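Local coordinates for nodulation protein S (Bradyrhizobium sp., PDB 3OFK) that probably methylates a nitrogen of Nod factor precursors, using S-adenosyl-L-methionine as methyl donor, and is held here as its complex with S-adenosyl-L-homocysteine, at residues Ile118-Val123 / Asp138-Met143; Asp105-Ser110 / Met130-Thr135; Thr171-Leu176 / Ala200-Pro205. One frame throughout, in Å; residues are numbered along the deposited sequence.

Contact 1: Ile118-Val123 / Asp138-Met143; sequences IVVAEV and DNMVKM. With SAH (S-adenosyl-L-homocysteine), chain E.
The amino nitrogen of SAH gives a hydrogen bond to the backbone carbonyl of Ala121, N to O 2.9 Å, at the C-terminal end of the strand that packs under helix 130-142. Two residues on, Val123 lays its CG2 branch against the ligand, 3.5 Å from SAH C4. Facing the helix instead, Ile118 and Val120 meet Met140. The Met140 sulfur lies against the head of Val120, with SD 3.8 Å from CG2 and only slightly farther from CB and CG1. The Met140 chain runs nearly straight to SD and then folds, chi3 -65°, turning the terminal methyl away from the line of the chain. Strand 115-121, helix 130-142 and strand 148-155 form a beta-alpha-beta crossover of the Rossmann-like methyltransferase sheet, and these side chains pack its first strand against its helix. Ile118 reaches the backbone of Met140 and Met143 with the tip of its longer branch: CD1 comes to 3.4 Å from the carbonyl O of Met140 and 4.3 Å from Met143 CB. Leu150 of the next strand touches both Val120 and Met140, while Ile58 on strand 52-58 touches Ile118 and Met140.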
loop_
_atom_site.group_PDB
_atom_site.type_symbol
_atom_site.label_atom_id
_atom_site.label_comp_id
_atom_site.label_asym_id
_atom_site.label_seq_id
_atom_site.Cartn_x
_atom_site.Cartn_y
_atom_site.Cartn_z
ATOM N N ILE A 118 -7.918 -5.414 -2.217
ATOM C CA ILE A 118 -6.495 -5.202 -2.324
ATOM C C ILE A 118 -6.162 -3.834 -1.777
ATOM O O ILE A 118 -6.765 -2.830 -2.161
ATOM C CB ILE A 118 -6.044 -5.275 -3.770
ATOM C CG1 ILE A 118 -6.374 -6.653 -4.336
ATOM C CG2 ILE A 118 -4.554 -4.969 -3.867
ATOM C CD1 ILE A 118 -6.066 -6.788 -5.833
ATOM N N VAL A 119 -5.258 -3.803 -0.814
ATOM C CA VAL A 119 -4.796 -2.543 -0.253
ATOM C C VAL A 119 -3.365 -2.332 -0.816
ATOM O O VAL A 119 -2.519 -3.232 -0.781
ATOM C CB VAL A 119 -4.837 -2.517 1.304
ATOM C CG1 VAL A 119 -4.371 -1.169 1.825
ATOM C CG2 VAL A 119 -6.277 -2.883 1.865
ATOM N N VAL A 120 -3.143 -1.151 -1.383
ATOM C CA VAL A 120 -1.885 -0.758 -2.010
ATOM C C VAL A 120 -1.650 0.680 -1.643
ATOM O O VAL A 120 -2.111 1.627 -2.308
ATOM C CB VAL A 120 -1.899 -1.039 -3.525
ATOM C CG1 VAL A 120 -3.100 -0.390 -4.214
ATOM C CG2 VAL A 120 -0.600 -0.594 -4.180
ATOM N N ALA A 121 -0.936 0.858 -0.540
ATOM C CA ALA A 121 -0.703 2.185 0.032
ATOM C C ALA A 121 0.794 2.479 0.174
ATOM O O ALA A 121 1.520 1.700 0.765
ATOM C CB ALA A 121 -1.401 2.287 1.435
ATOM N N GLU A 122 1.249 3.591 -0.418
ATOM C CA GLU A 122 2.612 4.137 -0.169
ATOM C C GLU A 122 3.709 3.125 -0.564
ATOM O O GLU A 122 4.746 3.002 0.075
ATOM C CB GLU A 122 2.782 4.571 1.274
ATOM C CG GLU A 122 1.642 5.426 1.866
ATOM C CD GLU A 122 1.427 6.744 1.123
ATOM O OE1 GLU A 122 2.380 7.243 0.472
ATOM O OE2 GLU A 122 0.280 7.230 1.165
ATOM N N VAL A 123 3.450 2.447 -1.657
ATOM C CA VAL A 123 4.357 1.431 -2.207
ATOM C C VAL A 123 4.676 1.612 -3.703
ATOM O O VAL A 123 5.832 1.446 -4.097
ATOM C CB VAL A 123 3.813 0.013 -1.959
ATOM C CG1 VAL A 123 2.425 -0.134 -2.567
ATOM C CG2 VAL A 123 4.736 -0.983 -2.565
ATOM N N ASP A 138 -1.695 -3.652 -13.734
ATOM C CA ASP A 138 -2.451 -4.659 -14.506
ATOM C C ASP A 138 -2.578 -5.920 -13.665
ATOM O O ASP A 138 -3.600 -6.630 -13.701
ATOM C CB ASP A 138 -1.776 -4.998 -15.860
ATOM C CG ASP A 138 -1.751 -3.824 -16.841
ATOM O OD1 ASP A 138 -2.468 -2.836 -16.619
ATOM O OD2 ASP A 138 -0.993 -3.883 -17.842
ATOM N N ASN A 139 -1.510 -6.226 -12.938
ATOM C CA ASN A 139 -1.444 -7.428 -12.110
ATOM C C ASN A 139 -2.479 -7.349 -10.992
ATOM O O ASN A 139 -3.177 -8.317 -10.710
ATOM C CB ASN A 139 -0.023 -7.581 -11.536
ATOM C CG ASN A 139 0.246 -8.980 -10.926
ATOM O OD1 ASN A 139 -0.448 -9.967 -11.205
ATOM N ND2 ASN A 139 1.280 -9.055 -10.088
ATOM N N MET A 140 -2.536 -6.182 -10.341
ATOM C CA MET A 140 -3.513 -5.917 -9.294
ATOM C C MET A 140 -4.955 -6.018 -9.850
ATOM O O MET A 140 -5.826 -6.670 -9.229
ATOM C CB MET A 140 -3.261 -4.541 -8.670
ATOM C CG MET A 140 -2.009 -4.458 -7.888
ATOM S SD MET A 140 -1.989 -2.965 -6.875
ATOM C CE MET A 140 -1.969 -1.616 -8.072
ATOM N N VAL A 141 -5.202 -5.416 -11.019
ATOM C CA VAL A 141 -6.537 -5.465 -11.627
ATOM C C VAL A 141 -6.913 -6.924 -11.870
ATOM O O VAL A 141 -8.004 -7.353 -11.489
ATOM C CB VAL A 141 -6.627 -4.660 -12.945
ATOM C CG1 VAL A 141 -7.990 -4.912 -13.676
ATOM C CG2 VAL A 141 -6.412 -3.195 -12.655
ATOM N N LYS A 142 -5.982 -7.674 -12.465
ATOM C CA LYS A 142 -6.197 -9.083 -12.762
ATOM C C LYS A 142 -6.552 -9.898 -11.517
ATOM O O LYS A 142 -7.414 -10.776 -11.595
ATOM C CB LYS A 142 -4.973 -9.689 -13.455
ATOM C CG LYS A 142 -5.026 -11.220 -13.621
ATOM C CD LYS A 142 -3.718 -11.745 -14.254
ATOM C CE LYS A 142 -3.166 -12.950 -13.485
ATOM N NZ LYS A 142 -2.661 -12.530 -12.142
ATOM N N MET A 143 -5.885 -9.623 -10.385
ATOM C CA MET A 143 -6.173 -10.341 -9.117
ATOM C C MET A 143 -7.413 -9.834 -8.325
ATOM O O MET A 143 -7.673 -10.336 -7.222
ATOM C CB MET A 143 -4.966 -10.272 -8.161
ATOM C CG MET A 143 -3.695 -10.978 -8.623
ATOM S SD MET A 143 -2.402 -10.797 -7.345
ATOM C CE MET A 143 -1.949 -9.104 -7.418
HETATM N N SAH E . 1.192 -0.162 3.020
HETATM C CA SAH E . 1.755 0.183 4.321
HETATM C CB SAH E . 3.279 0.197 4.238
HETATM C CG SAH E . 3.967 1.248 3.381
HETATM S SD SAH E . 5.787 1.300 3.542
HETATM C C SAH E . 1.240 1.515 4.889
HETATM O O SAH E . 0.634 2.321 4.179
HETATM O OXT SAH E . 1.426 1.802 6.070
HETATM C "C5'" SAH E . 6.132 0.492 1.944
HETATM C "C4'" SAH E . 6.284 -1.016 1.921
HETATM O "O4'" SAH E . 6.290 -1.448 0.562
HETATM C "C3'" SAH E . 7.574 -1.529 2.561
HETATM O "O3'" SAH E . 7.288 -2.670 3.381
HETATM C "C2'" SAH E . 8.430 -1.909 1.342
HETATM O "O2'" SAH E . 9.344 -2.939 1.629
HETATM C "C1'" SAH E . 7.363 -2.357 0.381
HETATM N N9 SAH E . 7.694 -2.398 -1.062
HETATM C C8 SAH E . 8.430 -1.490 -1.779
HETATM N N7 SAH E . 8.441 -1.885 -3.070
HETATM C C5 SAH E . 7.726 -3.017 -3.195
HETATM C C6 SAH E . 7.414 -3.764 -4.331
HETATM N N6 SAH E . 7.960 -3.406 -5.527
HETATM N N1 SAH E . 6.644 -4.889 -4.171
HETATM C C2 SAH E . 6.153 -5.222 -2.912
HETATM N N3 SAH E . 6.451 -4.443 -1.799
HETATM C C4 SAH E . 7.217 -3.338 -1.942
#

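Contact 2: Asp105-Ser110 / Met130-Thr135; sequences DILQFS and MTQMRT. With SAH (S-adenosyl-L-homocysteine), chain E.
Leu107 leaves the backbone with CG beside its own N, chi1 -77°, with CD1 continuing the chain almost straight, chi2 -178°, and CD2 branching off from CG, which carries both methyls over to helix 130-142. There CD2 touches both Gln132 and Thr135, three residues apart, and CD1 touches Gln132. CD2 approaches the backbone carbonyl of Gln132, 3.4 Å from its O, and also touches the methyl branch of Thr135, 3.7 Å from CG2. CD1 lies across the extended chain of Gln132, the two side chains crossing at about a right angle; it runs close to CB, CG and CD and comes to 3.8 Å from OE1. That amide is fixed from elsewhere, since its OE1 accepts a hydrogen bond from the backbone N of Glu128, just ahead of the helix. The contact lies at the surface, and no hydrogen bond joins segments 105-110 and 130-135.

The loop itself follows strand 99-103 and runs along the N6/N1 edge of the adenine, as in class I SAM-dependent methyltransferases. Asp105 OD1 has two donors: SAH N6 at 3.0 Å, and the backbone N of Leu107 at 2.9 Å, which comes from above the carboxylate plane and makes an Asx turn. Beside it, the backbone N of Ile106 gives a hydrogen bond to SAH N1, 3.0 Å, with an N-H...N angle of 158°. The Asp105 carboxylate and the Ile106 backbone N-H therefore read this edge together, and the Asx turn ties the carboxylate to the same backbone from which Leu107 reaches the helix. Ile106 also sets its CG2 methyl 3.6 Å from SAH N1.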
loop_
_atom_site.group_PDB
_atom_site.type_symbol
_atom_site.label_atom_id
_atom_site.label_comp_id
_atom_site.label_asym_id
_atom_site.label_seq_id
_atom_site.Cartn_x
_atom_site.Cartn_y
_atom_site.Cartn_z
ATOM N N ASP A 105 8.243 -9.119 -5.017
ATOM C CA ASP A 105 7.945 -7.870 -5.629
ATOM C C ASP A 105 6.549 -8.008 -6.261
ATOM O O ASP A 105 6.178 -9.074 -6.785
ATOM C CB ASP A 105 9.012 -7.613 -6.695
ATOM C CG ASP A 105 8.980 -6.210 -7.233
ATOM O OD1 ASP A 105 7.880 -5.654 -7.448
ATOM O OD2 ASP A 105 10.078 -5.675 -7.434
ATOM N N ILE A 106 5.754 -6.945 -6.210
ATOM C CA ILE A 106 4.420 -6.993 -6.840
ATOM C C ILE A 106 4.546 -7.288 -8.358
ATOM O O ILE A 106 3.669 -7.932 -8.949
ATOM C CB ILE A 106 3.598 -5.718 -6.536
ATOM C CG1 ILE A 106 2.207 -5.783 -7.207
ATOM C CG2 ILE A 106 4.349 -4.451 -6.921
ATOM C CD1 ILE A 106 1.388 -7.005 -6.823
ATOM N N LEU A 107 5.656 -6.850 -8.963
ATOM C CA LEU A 107 5.981 -7.142 -10.371
ATOM C C LEU A 107 6.135 -8.608 -10.661
ATOM O O LEU A 107 5.944 -9.028 -11.802
ATOM C CB LEU A 107 7.289 -6.452 -10.790
ATOM C CG LEU A 107 7.220 -4.951 -11.083
ATOM C CD1 LEU A 107 8.600 -4.494 -11.511
ATOM C CD2 LEU A 107 6.190 -4.633 -12.162
ATOM N N GLN A 108 6.516 -9.390 -9.660
ATOM C CA GLN A 108 6.775 -10.807 -9.866
ATOM C C GLN A 108 5.728 -11.713 -9.267
ATOM O O GLN A 108 5.773 -12.914 -9.482
ATOM C CB GLN A 108 8.146 -11.169 -9.320
ATOM C CG GLN A 108 9.276 -10.957 -10.333
ATOM C CD GLN A 108 10.293 -12.059 -10.238
ATOM O OE1 GLN A 108 11.115 -12.072 -9.316
ATOM N NE2 GLN A 108 10.232 -13.021 -11.176
ATOM N N PHE A 109 4.790 -11.142 -8.515
ATOM C CA PHE A 109 3.785 -11.927 -7.816
ATOM C C PHE A 109 2.773 -12.430 -8.822
ATOM O O PHE A 109 2.145 -11.644 -9.542
ATOM C CB PHE A 109 3.087 -11.068 -6.754
ATOM C CG PHE A 109 2.140 -11.838 -5.862
ATOM C CD1 PHE A 109 2.557 -12.973 -5.189
ATOM C CD2 PHE A 109 0.852 -11.400 -5.662
ATOM C CE1 PHE A 109 1.687 -13.665 -4.338
ATOM C CE2 PHE A 109 -0.013 -12.085 -4.814
ATOM C CZ PHE A 109 0.401 -13.219 -4.163
ATOM N N SER A 110 2.634 -13.748 -8.900
ATOM C CA SER A 110 1.580 -14.345 -9.712
ATOM C C SER A 110 0.858 -15.385 -8.871
ATOM O O SER A 110 1.469 -16.330 -8.347
ATOM C CB SER A 110 2.151 -14.970 -10.985
ATOM O OG SER A 110 3.126 -15.939 -10.657
ATOM N N MET A 130 7.261 4.256 -15.258
ATOM C CA MET A 130 5.821 4.144 -15.529
ATOM C C MET A 130 5.408 2.828 -16.181
ATOM O O MET A 130 4.243 2.447 -16.100
ATOM C CB MET A 130 5.334 5.292 -16.449
ATOM C CG MET A 130 4.815 6.582 -15.783
ATOM S SD MET A 130 4.449 6.499 -14.035
ATOM C CE MET A 130 5.954 7.243 -13.476
ATOM N N THR A 131 6.320 2.173 -16.891
ATOM C CA THR A 131 6.004 0.890 -17.512
ATOM C C THR A 131 5.848 -0.173 -16.422
ATOM O O THR A 131 4.892 -0.950 -16.453
ATOM C CB THR A 131 7.063 0.462 -18.536
ATOM O OG1 THR A 131 7.139 1.418 -19.596
ATOM C CG2 THR A 131 6.729 -0.887 -19.128
ATOM N N GLN A 132 6.757 -0.168 -15.451
ATOM C CA GLN A 132 6.614 -1.017 -14.259
ATOM C C GLN A 132 5.344 -0.724 -13.447
ATOM O O GLN A 132 4.703 -1.669 -12.988
ATOM C CB GLN A 132 7.839 -0.912 -13.345
ATOM C CG GLN A 132 9.088 -1.414 -13.985
ATOM C CD GLN A 132 10.289 -1.269 -13.114
ATOM O OE1 GLN A 132 10.187 -1.016 -11.905
ATOM N NE2 GLN A 132 11.441 -1.464 -13.708
ATOM N N MET A 133 4.976 0.553 -13.277
ATOM C CA MET A 133 3.739 0.868 -12.542
ATOM C C MET A 133 2.510 0.270 -13.227
ATOM O O MET A 133 1.702 -0.377 -12.573
ATOM C CB MET A 133 3.545 2.360 -12.348
ATOM C CG MET A 133 4.554 2.980 -11.452
ATOM S SD MET A 133 3.994 4.525 -10.665
ATOM C CE MET A 133 5.640 5.153 -10.189
ATOM N N ARG A 134 2.401 0.469 -14.536
ATOM C CA ARG A 134 1.342 -0.116 -15.351
ATOM C C ARG A 134 1.327 -1.638 -15.230
ATOM O O ARG A 134 0.261 -2.236 -15.108
ATOM C CB ARG A 134 1.537 0.246 -16.829
ATOM C CG ARG A 134 1.334 1.713 -17.133
ATOM C CD ARG A 134 0.968 1.956 -18.597
ATOM N NE ARG A 134 -0.029 3.029 -18.683
ATOM C CZ ARG A 134 0.248 4.335 -18.601
ATOM N NH1 ARG A 134 -0.742 5.222 -18.670
ATOM N NH2 ARG A 134 1.508 4.762 -18.449
ATOM N N THR A 135 2.493 -2.273 -15.332
ATOM C CA THR A 135 2.560 -3.722 -15.209
ATOM C C THR A 135 2.001 -4.157 -13.838
ATOM O O THR A 135 1.165 -5.043 -13.753
ATOM C CB THR A 135 3.998 -4.260 -15.354
ATOM O OG1 THR A 135 4.412 -4.149 -16.721
ATOM C CG2 THR A 135 4.070 -5.728 -14.951
HETATM N N SAH E . 1.192 -0.162 3.020
HETATM C CA SAH E . 1.755 0.183 4.321
HETATM C CB SAH E . 3.279 0.197 4.238
HETATM C CG SAH E . 3.967 1.248 3.381
HETATM S SD SAH E . 5.787 1.300 3.542
HETATM C C SAH E . 1.240 1.515 4.889
HETATM O O SAH E . 0.634 2.321 4.179
HETATM O OXT SAH E . 1.426 1.802 6.070
HETATM C "C5'" SAH E . 6.132 0.492 1.944
HETATM C "C4'" SAH E . 6.284 -1.016 1.921
HETATM O "O4'" SAH E . 6.290 -1.448 0.562
HETATM C "C3'" SAH E . 7.574 -1.529 2.561
HETATM O "O3'" SAH E . 7.288 -2.670 3.381
HETATM C "C2'" SAH E . 8.430 -1.909 1.342
HETATM O "O2'" SAH E . 9.344 -2.939 1.629
HETATM C "C1'" SAH E . 7.363 -2.357 0.381
HETATM N N9 SAH E . 7.694 -2.398 -1.062
HETATM C C8 SAH E . 8.430 -1.490 -1.779
HETATM N N7 SAH E . 8.441 -1.885 -3.070
HETATM C C5 SAH E . 7.726 -3.017 -3.195
HETATM C C6 SAH E . 7.414 -3.764 -4.331
HETATM N N6 SAH E . 7.960 -3.406 -5.527
HETATM N N1 SAH E . 6.644 -4.889 -4.171
HETATM C C2 SAH E . 6.153 -5.222 -2.912
HETATM N N3 SAH E . 6.451 -4.443 -1.799
HETATM C C4 SAH E . 7.217 -3.338 -1.942
#

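Contact 3: Thr171-Leu176 / Ala200-Pro205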
loop_
_atom_site.group_PDB
_atom_site.type_symbol
_atom_site.label_atom_id
_atom_site.label_comp_id
_atom_site.label_asym_id
_atom_site.label_seq_id
_atom_site.Cartn_x
_atom_site.Cartn_y
_atom_site.Cartn_z
ATOM N N THR A 171 -1.204 10.534 -10.714
ATOM C CA THR A 171 -0.800 9.760 -11.860
ATOM C C THR A 171 -1.340 8.333 -11.812
ATOM O O THR A 171 -1.935 7.859 -12.792
ATOM C CB THR A 171 0.742 9.841 -12.052
ATOM O OG1 THR A 171 1.088 11.203 -12.363
ATOM C CG2 THR A 171 1.175 8.977 -13.184
ATOM N N VAL A 172 -1.165 7.658 -10.674
ATOM C CA VAL A 172 -1.693 6.310 -10.525
ATOM C C VAL A 172 -3.228 6.261 -10.581
ATOM O O VAL A 172 -3.794 5.394 -11.244
ATOM C CB VAL A 172 -1.178 5.643 -9.252
ATOM C CG1 VAL A 172 -1.872 4.315 -9.030
ATOM C CG2 VAL A 172 0.353 5.455 -9.324
ATOM N N ILE A 173 -3.905 7.191 -9.908
ATOM C CA ILE A 173 -5.369 7.247 -9.951
ATOM C C ILE A 173 -5.836 7.295 -11.401
ATOM O O ILE A 173 -6.792 6.604 -11.781
ATOM C CB ILE A 173 -5.915 8.440 -9.115
ATOM C CG1 ILE A 173 -5.811 8.129 -7.611
ATOM C CG2 ILE A 173 -7.365 8.733 -9.456
ATOM C CD1 ILE A 173 -6.057 9.299 -6.717
ATOM N N THR A 174 -5.150 8.105 -12.220
ATOM C CA THR A 174 -5.476 8.215 -13.627
ATOM C C THR A 174 -5.430 6.872 -14.336
ATOM O O THR A 174 -6.347 6.542 -15.104
ATOM C CB THR A 174 -4.577 9.258 -14.341
ATOM O OG1 THR A 174 -4.851 10.541 -13.781
ATOM C CG2 THR A 174 -4.860 9.315 -15.866
ATOM N N ILE A 175 -4.364 6.125 -14.088
ATOM C CA ILE A 175 -4.122 4.830 -14.728
ATOM C C ILE A 175 -5.099 3.787 -14.185
ATOM O O ILE A 175 -5.680 3.004 -14.946
ATOM C CB ILE A 175 -2.675 4.342 -14.490
ATOM C CG1 ILE A 175 -1.663 5.277 -15.192
ATOM C CG2 ILE A 175 -2.512 2.895 -14.966
ATOM C CD1 ILE A 175 -0.187 4.988 -14.832
ATOM N N LEU A 176 -5.281 3.794 -12.867
ATOM C CA LEU A 176 -6.262 2.914 -12.237
ATOM C C LEU A 176 -7.641 3.087 -12.843
ATOM O O LEU A 176 -8.333 2.101 -13.053
ATOM C CB LEU A 176 -6.327 3.164 -10.731
ATOM C CG LEU A 176 -5.173 2.630 -9.906
ATOM C CD1 LEU A 176 -5.259 3.104 -8.456
ATOM C CD2 LEU A 176 -5.165 1.139 -9.967
ATOM N N ALA A 200 -7.985 6.700 -2.698
ATOM C CA ALA A 200 -9.160 6.429 -3.515
ATOM C C ALA A 200 -9.493 4.937 -3.439
ATOM O O ALA A 200 -8.605 4.069 -3.428
ATOM C CB ALA A 200 -8.922 6.857 -4.971
ATOM N N ARG A 201 -10.786 4.661 -3.384
ATOM C CA ARG A 201 -11.310 3.322 -3.372
ATOM C C ARG A 201 -11.908 3.069 -4.742
ATOM O O ARG A 201 -12.785 3.818 -5.198
ATOM C CB ARG A 201 -12.357 3.186 -2.264
ATOM C CG ARG A 201 -12.967 1.790 -2.108
ATOM C CD ARG A 201 -13.935 1.796 -0.935
ATOM N NE ARG A 201 -14.524 0.484 -0.643
ATOM C CZ ARG A 201 -15.795 0.129 -0.863
ATOM N NH1 ARG A 201 -16.676 0.987 -1.390
ATOM N NH2 ARG A 201 -16.197 -1.107 -0.540
ATOM N N PHE A 202 -11.429 2.009 -5.389
ATOM C CA PHE A 202 -11.899 1.632 -6.729
ATOM C C PHE A 202 -12.696 0.331 -6.695
ATOM O O PHE A 202 -12.444 -0.540 -5.856
ATOM C CB PHE A 202 -10.706 1.494 -7.669
ATOM C CG PHE A 202 -9.987 2.792 -7.932
ATOM C CD1 PHE A 202 -10.229 3.523 -9.103
ATOM C CD2 PHE A 202 -9.043 3.268 -7.041
ATOM C CE1 PHE A 202 -9.580 4.701 -9.344
ATOM C CE2 PHE A 202 -8.367 4.462 -7.299
ATOM C CZ PHE A 202 -8.636 5.172 -8.461
ATOM N N ARG A 203 -13.688 0.221 -7.576
ATOM C CA ARG A 203 -14.437 -1.007 -7.741
ATOM C C ARG A 203 -14.132 -1.623 -9.095
ATOM O O ARG A 203 -13.885 -0.924 -10.080
ATOM C CB ARG A 203 -15.952 -0.762 -7.625
ATOM C CG ARG A 203 -16.742 -2.041 -7.355
ATOM C CD ARG A 203 -18.263 -1.821 -7.177
ATOM N NE ARG A 203 -18.878 -1.192 -8.345
ATOM C CZ ARG A 203 -19.161 0.107 -8.459
ATOM N NH1 ARG A 203 -18.893 0.959 -7.466
ATOM N NH2 ARG A 203 -19.719 0.561 -9.578
ATOM N N ASN A 204 -14.169 -2.946 -9.130
ATOM C CA ASN A 204 -13.939 -3.693 -10.340
ATOM C C ASN A 204 -15.248 -3.776 -11.078
ATOM O O ASN A 204 -16.133 -4.539 -10.653
ATOM C CB ASN A 204 -13.455 -5.115 -10.016
ATOM C CG ASN A 204 -12.845 -5.825 -11.221
ATOM O OD1 ASN A 204 -12.382 -5.189 -12.165
ATOM N ND2 ASN A 204 -12.818 -7.150 -11.170
ATOM N N PRO A 205 -15.390 -3.006 -12.184
ATOM C CA PRO A 205 -16.645 -3.058 -12.934
ATOM C C PRO A 205 -16.777 -4.439 -13.619
ATOM O O PRO A 205 -16.382 -4.615 -14.782
ATOM C CB PRO A 205 -16.491 -1.902 -13.932
ATOM C CG PRO A 205 -15.046 -1.849 -14.226
ATOM C CD PRO A 205 -14.340 -2.295 -12.946
#
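Phe202 has the largest share of this contact, with Leu176 on one face of its ring and Ile173 at the edge. Leu176 CB sits 4.0 Å from the ring centroid and 20° off the normal, a CH-pi contact made over the face but displaced toward the rim. The same side chain reaches on with CD1, which comes to 3.6 Å from Phe202 CE2, and the two side chains cross at about a right angle. Ile173, one turn earlier in the helix, divides its branches between two partners. Its CG2 methyl lies in the plane of the ring, 3.9 Å from CZ, while the tip of the longer branch, CD1, touches the methyl of Ala200, 4.1 Å from CB.

Phe202 turns its ring into this site with CG beside its own backbone N, chi1 -66°, and with the ring plane standing across the CA-CB-CG bend. Its backbone is held in the sheet by hydrogen bonding with Leu150, and that of Ala200 by hydrogen bonding with Phe152, both on strand 148-155. Leu180, just after helix 169-179, packs on Phe202. Leu176 also touches Phe152 and, on helix 130-142, Ile137, so it contacts both the sheet and a second helix.

The axes of the short segments 171-176 and 200-203 run nearly parallel, 10.6 Å apart, which is an ordinary spacing for a helix lying on a sheet. Strand 196-203 itself is antiparallel to both its neighbours, slotted between 148-155 and 181-189. That reversed strand, here with helix 169-179 lying over it, is the hallmark of the class I SAM-dependent methyltransferase fold, the variant that sets it apart from the classical Rossmann sheet.

Overall arrangement
Helix 130-142 ties the three contacts together: its C-terminal half serves contact 1, its N-terminal half contact 2, and it also packs against helix 169-179 of contact 3. Contacts 1 and 2 have centres about 9 Å apart and are joined by Asn139, whose ND2 is hydrogen-bonded to Phe109 O at 2.8 Å and Ile106 O at 2.9 Å. Both reach SAH, contact 1 at the amino group, sugar and adenine C4, contact 2 at the N1/N6 edge of the adenine. Contact 3 stands back, the side chain of Leu176 being about 14 Å from the ligand. It touches contact 2 through Met133 SD and Val172 CG2, 4.0 Å apart, and shares the sheet with contact 1.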